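Local coordinates for protein transcriptional regulator fur family (Xanthomonas campestris pv. campestris, PDB 7DH8) that probably represses transcription of zinc-uptake genes when loaded with zinc, acting as a DNA-binding Zur regulator of the Fur family, at residues A[140-143]-A[144-148]. Sequence-based numbering, arbitrary orientation.
Sequences QLEA and RAKAL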
ATOM      1  N   GLN A 140      11.533 -12.714  -5.391  1.00 28.71           N
ATOM      2  CA  GLN A 140      10.596 -13.769  -5.048  1.00 34.90           C
ATOM      3  C   GLN A 140       9.187 -13.406  -5.473  1.00 29.60           C
ATOM      4  O   GLN A 140       8.506 -14.215  -6.099  1.00 27.71           O
ATOM      5  CB  GLN A 140      10.627 -14.076  -3.560  1.00 30.65           C
ATOM      6  CG  GLN A 140      11.673 -15.180  -3.264  1.00 42.34           C
ATOM      7  CD  GLN A 140      11.885 -15.303  -1.749  1.00 50.82           C
ATOM      8  OE1 GLN A 140      11.202 -16.070  -1.071  1.00 55.25           O
ATOM      9  NE2 GLN A 140      12.743 -14.460  -1.212  1.00 49.27           N
ATOM     10  N   LEU A 141       8.738 -12.174  -5.171  1.00 31.03           N
ATOM     11  CA  LEU A 141       7.383 -11.786  -5.540  1.00 29.22           C
ATOM     12  C   LEU A 141       7.219 -11.660  -7.043  1.00 30.58           C
ATOM     13  O   LEU A 141       6.137 -11.960  -7.577  1.00 30.14           O
ATOM     14  CB  LEU A 141       7.017 -10.463  -4.851  1.00 26.62           C
ATOM     15  CG  LEU A 141       6.713 -10.532  -3.353  1.00 37.90           C
ATOM     16  CD1 LEU A 141       6.385  -9.055  -2.798  1.00 33.96           C
ATOM     17  CD2 LEU A 141       5.576 -11.495  -3.094  1.00 31.69           C
ATOM     18  N   GLU A 142       8.277 -11.269  -7.770  1.00 29.58           N
ATOM     19  CA  GLU A 142       8.207 -11.346  -9.226  1.00 31.40           C
ATOM     20  C   GLU A 142       7.998 -12.773  -9.713  1.00 30.99           C
ATOM     21  O   GLU A 142       7.143 -13.026 -10.580  1.00 29.92           O
ATOM     22  CB  GLU A 142       9.449 -10.754  -9.866  1.00 37.20           C
ATOM     23  CG  GLU A 142       9.402  -9.266  -9.985  1.00 50.79           C
ATOM     24  CD  GLU A 142      10.698  -8.763 -10.563  1.00 65.02           C
ATOM     25  OE1 GLU A 142      11.343  -9.557 -11.285  1.00 65.72           O
ATOM     26  OE2 GLU A 142      11.066  -7.600 -10.304  1.00 70.82           O
ATOM     27  N   ALA A 143       8.801 -13.716  -9.211  1.00 37.31           N
ATOM     28  CA  ALA A 143       8.643 -15.119  -9.606  1.00 40.31           C
ATOM     29  C   ALA A 143       7.241 -15.623  -9.304  1.00 33.62           C
ATOM     30  O   ALA A 143       6.667 -16.367 -10.098  1.00 31.57           O
ATOM     31  CB  ALA A 143       9.663 -15.990  -8.873  1.00 46.13           C
ATOM     32  N   ARG A 144       6.709 -15.286  -8.113  1.00 31.72           N
ATOM     33  CA  ARG A 144       5.352 -15.700  -7.779  1.00 36.06           C
ATOM     34  C   ARG A 144       4.372 -15.191  -8.822  1.00 33.96           C
ATOM     35  O   ARG A 144       3.495 -15.928  -9.287  1.00 32.99           O
ATOM     36  CB  ARG A 144       4.959 -15.169  -6.396  1.00 27.58           C
ATOM     37  CG  ARG A 144       5.627 -15.848  -5.149  1.00 33.49           C
ATOM     38  CD  ARG A 144       5.430 -17.395  -5.169  1.00 34.08           C
ATOM     39  NE  ARG A 144       4.010 -17.802  -5.303  1.00 32.09           N
ATOM     40  CZ  ARG A 144       3.181 -17.794  -4.260  1.00 30.39           C
ATOM     41  NH1 ARG A 144       3.648 -17.422  -3.052  1.00 28.70           N
ATOM     42  NH2 ARG A 144       1.932 -18.176  -4.407  1.00 35.90           N
ATOM     43  N   ALA A 145       4.503 -13.905  -9.180  1.00 33.74           N
ATOM     44  CA  ALA A 145       3.616 -13.292 -10.166  1.00 36.27           C
ATOM     45  C   ALA A 145       3.740 -13.974 -11.519  1.00 37.63           C
ATOM     46  O   ALA A 145       2.737 -14.344 -12.128  1.00 33.13           O
ATOM     47  CB  ALA A 145       3.917 -11.788 -10.280  1.00 26.35           C
ATOM     48  N   LYS A 146       4.983 -14.192 -11.991  1.00 33.43           N
ATOM     49  CA  LYS A 146       5.162 -14.679 -13.334  1.00 39.13           C
ATOM     50  C   LYS A 146       4.707 -16.117 -13.470  1.00 35.34           C
ATOM     51  O   LYS A 146       4.291 -16.522 -14.547  1.00 37.18           O
ATOM     52  CB  LYS A 146       6.605 -14.534 -13.752  1.00 40.53           C
ATOM     53  CG  LYS A 146       6.980 -13.065 -13.858  1.00 40.45           C
ATOM     54  CD  LYS A 146       8.321 -12.919 -14.565  1.00 41.44           C
ATOM     55  CE  LYS A 146       8.888 -11.547 -14.337  1.00 42.17           C
ATOM     56  NZ  LYS A 146      10.273 -11.505 -14.917  1.00 48.78           N
ATOM     57  N   ALA A 147       4.726 -16.873 -12.387  1.00 32.30           N
ATOM     58  CA  ALA A 147       4.276 -18.270 -12.429  1.00 33.54           C
ATOM     59  C   ALA A 147       2.764 -18.386 -12.535  1.00 40.10           C
ATOM     60  O   ALA A 147       2.259 -19.480 -12.832  1.00 48.23           O
ATOM     61  CB  ALA A 147       4.758 -19.005 -11.163  1.00 46.58           C
ATOM     62  N   LEU A 148       2.033 -17.297 -12.296  1.00 36.62           N
ATOM     63  CA  LEU A 148       0.606 -17.225 -12.602  1.00 37.94           C
ATOM     64  C   LEU A 148       0.308 -16.413 -13.843  1.00 36.24           C
ATOM     65  O   LEU A 148      -0.844 -16.001 -14.043  1.00 38.23           O
ATOM     66  CB  LEU A 148      -0.162 -16.606 -11.427  1.00 38.29           C
ATOM     67  CG  LEU A 148       0.022 -17.349 -10.117  1.00 45.02           C
ATOM     68  CD1 LEU A 148      -0.419 -16.472  -8.961  1.00 39.43           C
ATOM     69  CD2 LEU A 148      -0.779 -18.643 -10.229  1.00 54.15           C
TER
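Arg144 N donates to Gln140 O at 2.9 Å, the first of four successive i to i+4 bonds toward the C-terminal part of helix 135-146. Ala145 N to Leu141 O and Lys146 N to Glu142 O follow, the latter at 2.8 Å; Ala147 N to Ala143 O is the most bent, with an N-H...O angle of 147°. Leu148 N then bonds to Ala145 O at 3.0 Å, an i to i+3 step. Lys146 turns CG away from its own carbonyl carbon (chi1 -67°), which brings that CG 3.3 Å from Glu142 O, and the chain runs on extended. Its NZ stops 4.3 Å from Glu142 OE1, an i to i+4 pairing too long for a salt bridge. Arg144 rests CG on Gln140 O at 3.4 Å, then folds twice along its chain (chi2 and chi3 both -54°), and its NH1 forms a salt bridge with Asp134 of the second subunit. Backbone bonding thus holds this turn together, whereas that salt bridge and the contacts of Leu141 and Ala145 with Pro119 and Leu121 of the second subunit tie it to the dimer partner, while Leu141 also packs on Leu157 of its own strand 151-160.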